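Local coordinates for mannose-6-phosphate isomerase (Helicobacter pylori, PDB 2QH5), which probably makes GDP-mannose from mannose 1-phosphate and GTP, this chain being the N-terminal nucleotidyltransferase domain of a longer protein of the type 2 mannose-6-phosphate isomerase family, at residues 120-123 and 124-128; 128-131 and 132-136. All blocks are in the same frame, centred on the assembly; numbering follows the deposited sequence.

In the fold
Contacts 1 and 2 are successive parts of one helix, 119-134, sharing Lys128, with centres about 12 Å apart; contact 1 covers the first turns and contact 2 the last turns and the exit at Gly136. Both are amphipathic and partly buried, contact 2 having fewer buried and more exposed residues. On the inner side, Tyr122, Ala125 and Ile126 in contact 1 and Ala129, Ile130 and Ala133 in contact 2 face the mixed sheet of this GT-A-type nucleotidyltransferase domain, strands 106-111, 184-194 and 257-261 serving both. The outer side carries polar and charged residues in each. Both share the helical backbone bonds; contact 1 adds a CH-pi pair, whereas contact 2 has no such side-chain pair and ends in a Schellman motif.

Contact 1. Residues 120-123 and 124-128; sequences QAYE and NAIKK
Tyr122 and Ile126, an i, i+4 pair on the buried face of an amphipathic helix, make the main side-chain contact. CG1 of Ile126 lies over one face of the Tyr122 ring, 4.0 Å from its centroid and displaced toward the rim, a CH-pi contact in which the closest ring atom is CE2, 3.6 Å from that CG1. CG of Tyr122 stands anti to the backbone N (chi1 -178°), and CG1 of Ile126 lies beside its own N, which brings the methylene over the ring. On the outer side the Asn124 amide folds back against the Gln120 carbonyl, ND2 2.9 Å from Gln120 O at an angle too poor for a hydrogen bond; the two side-chain amides are loosely placed, planes 55° apart. That carbonyl accepts Asn124 N at 3.1 Å, and the ladder continues with Ile126 N to Tyr122 O at 3.1 Å and Lys127 N to Glu123 O at 3.2 Å; Ala125 N to Ala121 O is weak. Asn47 OD1 bonds the Tyr122 hydroxyl, fixing the ring's far end. Tyr122 and Ile126 pack on Leu50 and on Met190 of strand 184-194; on strand 106-111 Tyr122 meets Thr110 and Ile126 meets Ile108, while Ala125 rests on Val260 of strand 257-261.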
loop_
_atom_site.group_PDB
_atom_site.type_symbol
_atom_site.label_atom_id
_atom_site.label_comp_id
_atom_site.label_asym_id
_atom_site.label_seq_id
_atom_site.Cartn_x
_atom_site.Cartn_y
_atom_site.Cartn_z
ATOM N N GLN A 120 19.204 1.944 -2.496
ATOM C CA GLN A 120 19.571 3.330 -2.195
ATOM C C GLN A 120 18.635 4.307 -2.903
ATOM O O GLN A 120 18.216 5.310 -2.320
ATOM C CB GLN A 120 21.038 3.610 -2.551
ATOM C CG GLN A 120 21.603 4.875 -1.897
ATOM C CD GLN A 120 21.279 4.964 -0.409
ATOM O OE1 GLN A 120 21.678 4.105 0.378
ATOM N NE2 GLN A 120 20.550 6.008 -0.022
ATOM N N ALA A 121 18.306 3.995 -4.153
ATOM C CA ALA A 121 17.335 4.761 -4.927
ATOM C C ALA A 121 15.928 4.643 -4.331
ATOM O O ALA A 121 15.111 5.569 -4.453
ATOM C CB ALA A 121 17.339 4.300 -6.373
ATOM N N TYR A 122 15.659 3.498 -3.695
ATOM C CA TYR A 122 14.412 3.272 -2.970
ATOM C C TYR A 122 14.332 4.165 -1.745
ATOM O O TYR A 122 13.320 4.819 -1.512
ATOM C CB TYR A 122 14.287 1.809 -2.533
ATOM C CG TYR A 122 12.980 1.512 -1.827
ATOM C CD1 TYR A 122 11.818 1.281 -2.555
ATOM C CD2 TYR A 122 12.901 1.476 -0.432
ATOM C CE1 TYR A 122 10.618 1.025 -1.926
ATOM C CE2 TYR A 122 11.699 1.220 0.210
ATOM C CZ TYR A 122 10.561 0.993 -0.546
ATOM O OH TYR A 122 9.355 0.728 0.061
ATOM N N GLU A 123 15.410 4.180 -0.971
ATOM C CA GLU A 123 15.478 4.906 0.292
ATOM C C GLU A 123 15.352 6.415 0.095
ATOM O O GLU A 123 14.786 7.112 0.944
ATOM C CB GLU A 123 16.803 4.574 0.972
ATOM C CG GLU A 123 16.825 4.739 2.471
ATOM C CD GLU A 123 17.791 3.765 3.135
ATOM O OE1 GLU A 123 18.146 2.748 2.493
ATOM O OE2 GLU A 123 18.187 4.009 4.297
ATOM N N ASN A 124 15.890 6.899 -1.029
ATOM C CA ASN A 124 15.833 8.316 -1.416
ATOM C C ASN A 124 14.408 8.758 -1.734
ATOM O O ASN A 124 13.931 9.772 -1.205
ATOM C CB ASN A 124 16.730 8.588 -2.636
ATOM C CG ASN A 124 18.219 8.434 -2.333
ATOM O OD1 ASN A 124 18.685 8.735 -1.231
ATOM N ND2 ASN A 124 18.973 7.970 -3.326
ATOM N N ALA A 125 13.749 7.983 -2.601
ATOM C CA ALA A 125 12.343 8.183 -2.969
ATOM C C ALA A 125 11.407 8.175 -1.757
ATOM O O ALA A 125 10.447 8.949 -1.704
ATOM C CB ALA A 125 11.905 7.139 -3.987
ATOM N N ILE A 126 11.703 7.312 -0.786
ATOM C CA ILE A 126 10.923 7.237 0.452
ATOM C C ILE A 126 11.050 8.524 1.264
ATOM O O ILE A 126 10.035 9.101 1.655
ATOM C CB ILE A 126 11.276 5.977 1.320
ATOM C CG1 ILE A 126 10.790 4.682 0.645
ATOM C CG2 ILE A 126 10.710 6.098 2.742
ATOM C CD1 ILE A 126 9.270 4.534 0.505
ATOM N N LYS A 127 12.280 8.986 1.492
ATOM C CA LYS A 127 12.502 10.218 2.268
ATOM C C LYS A 127 11.908 11.462 1.605
ATOM O O LYS A 127 11.467 12.387 2.296
ATOM C CB LYS A 127 13.981 10.419 2.620
ATOM C CG LYS A 127 14.390 9.655 3.891
ATOM C CD LYS A 127 15.314 10.461 4.816
ATOM C CE LYS A 127 16.776 10.019 4.707
ATOM N NZ LYS A 127 17.447 10.449 3.441
ATOM N N LYS A 128 11.888 11.457 0.270
ATOM C CA LYS A 128 11.189 12.473 -0.518
ATOM C C LYS A 128 9.683 12.403 -0.263
ATOM O O LYS A 128 9.069 13.395 0.143
ATOM C CB LYS A 128 11.466 12.296 -2.018
ATOM C CG LYS A 128 12.826 12.786 -2.502
ATOM C CD LYS A 128 12.929 12.632 -4.020
ATOM C CE LYS A 128 14.182 13.284 -4.592
ATOM N NZ LYS A 128 15.376 12.395 -4.503
#

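Contact 2. Residues 128-131 and 132-136; sequences KAID and LAQKG
The Asp131 carboxylate and the Gln134 amide are the flat groups, and neither stacks on the other: Asp131 OD1 and Gln134 OE1 stay 4.2 Å apart. Lys135 meets Asp131 chiefly at the backbone, its CG 3.3 Å from Asp131 O, while its CE is only loosely near Asp131 OD2 at 4.1 Å, the two side chains crossing at a slant. NZ of Lys135 remains 5.0 Å from OD2 of Asp131, too far for a salt bridge, although the opposite charges may still attract. Gln134 runs its stem past the backbone, with CG 3.4 Å from Ile130 O; its CG lies beside the backbone N (chi1 -64°), which turns the stem back along the helix. Ala133 N bonds Ala129 O at 3.0 Å, and Gln134 N keeps its full bond to Ile130 O. The pattern then shifts from i-4 to i-3: Asp131 O receives weak bonds from Gln134 N and Lys135 N, but Lys135 N bonds Leu132 O at 3.1 Å. Gly136, with positive phi (108°), ends the helix in a Schellman motif, its N bonding Ala133 O. Ala129, Ile130 and Ala133 lie against Val192 of strand 184-194, Ile130 and Ala133 also touch Leu106 of strand 106-111, and Leu132 meets Val139 of strand 138-144 and Val260 of strand 257-261.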
loop_
_atom_site.group_PDB
_atom_site.type_symbol
_atom_site.label_atom_id
_atom_site.label_comp_id
_atom_site.label_asym_id
_atom_site.label_seq_id
_atom_site.Cartn_x
_atom_site.Cartn_y
_atom_site.Cartn_z
ATOM N N LYS A 128 11.888 11.457 0.270
ATOM C CA LYS A 128 11.189 12.473 -0.518
ATOM C C LYS A 128 9.683 12.403 -0.263
ATOM O O LYS A 128 9.069 13.395 0.143
ATOM C CB LYS A 128 11.466 12.296 -2.018
ATOM C CG LYS A 128 12.826 12.786 -2.502
ATOM C CD LYS A 128 12.929 12.632 -4.020
ATOM C CE LYS A 128 14.182 13.284 -4.592
ATOM N NZ LYS A 128 15.376 12.395 -4.503
ATOM N N ALA A 129 9.101 11.221 -0.485
ATOM C CA ALA A 129 7.664 10.985 -0.285
ATOM C C ALA A 129 7.188 11.372 1.107
ATOM O O ALA A 129 6.098 11.925 1.257
ATOM C CB ALA A 129 7.334 9.556 -0.558
ATOM N N ILE A 130 8.009 11.078 2.117
ATOM C CA ILE A 130 7.728 11.463 3.496
ATOM C C ILE A 130 7.595 12.976 3.642
ATOM O O ILE A 130 6.692 13.467 4.331
ATOM C CB ILE A 130 8.827 10.955 4.458
ATOM C CG1 ILE A 130 8.854 9.422 4.497
ATOM C CG2 ILE A 130 8.634 11.527 5.864
ATOM C CD1 ILE A 130 7.652 8.794 5.174
ATOM N N ASP A 131 8.491 13.714 2.988
ATOM C CA ASP A 131 8.498 15.169 3.106
ATOM C C ASP A 131 7.229 15.775 2.505
ATOM O O ASP A 131 6.593 16.628 3.136
ATOM C CB ASP A 131 9.761 15.776 2.492
ATOM C CG ASP A 131 10.064 17.165 3.042
ATOM O OD1 ASP A 131 10.351 17.276 4.260
ATOM O OD2 ASP A 131 10.012 18.143 2.258
ATOM N N LEU A 132 6.845 15.299 1.317
ATOM C CA LEU A 132 5.573 15.686 0.678
ATOM C C LEU A 132 4.348 15.349 1.524
ATOM O O LEU A 132 3.385 16.115 1.560
ATOM C CB LEU A 132 5.422 15.026 -0.693
ATOM C CG LEU A 132 6.391 15.433 -1.798
ATOM C CD1 LEU A 132 6.323 14.469 -2.974
ATOM C CD2 LEU A 132 6.114 16.860 -2.237
ATOM N N ALA A 133 4.398 14.202 2.203
ATOM C CA ALA A 133 3.306 13.751 3.063
ATOM C C ALA A 133 3.091 14.679 4.255
ATOM O O ALA A 133 1.956 14.882 4.694
ATOM C CB ALA A 133 3.553 12.321 3.529
ATOM N N GLN A 134 4.174 15.250 4.777
ATOM C CA GLN A 134 4.066 16.200 5.890
ATOM C C GLN A 134 3.457 17.523 5.452
ATOM O O GLN A 134 2.972 18.298 6.286
ATOM C CB GLN A 134 5.426 16.456 6.531
ATOM C CG GLN A 134 6.038 15.250 7.180
ATOM C CD GLN A 134 7.269 15.603 7.979
ATOM O OE1 GLN A 134 8.399 15.402 7.519
ATOM N NE2 GLN A 134 7.062 16.155 9.176
ATOM N N LYS A 135 3.485 17.774 4.142
ATOM C CA LYS A 135 2.903 18.991 3.564
ATOM C C LYS A 135 1.398 18.848 3.358
ATOM O O LYS A 135 0.700 19.833 3.094
ATOM C CB LYS A 135 3.602 19.369 2.253
ATOM C CG LYS A 135 5.113 19.436 2.383
ATOM C CD LYS A 135 5.692 20.632 1.661
ATOM C CE LYS A 135 7.059 20.979 2.218
ATOM N NZ LYS A 135 7.369 22.416 2.035
ATOM N N GLY A 136 0.902 17.619 3.485
ATOM C CA GLY A 136 -0.533 17.363 3.438
ATOM C C GLY A 136 -0.978 16.678 2.165
ATOM O O GLY A 136 -2.164 16.700 1.835
#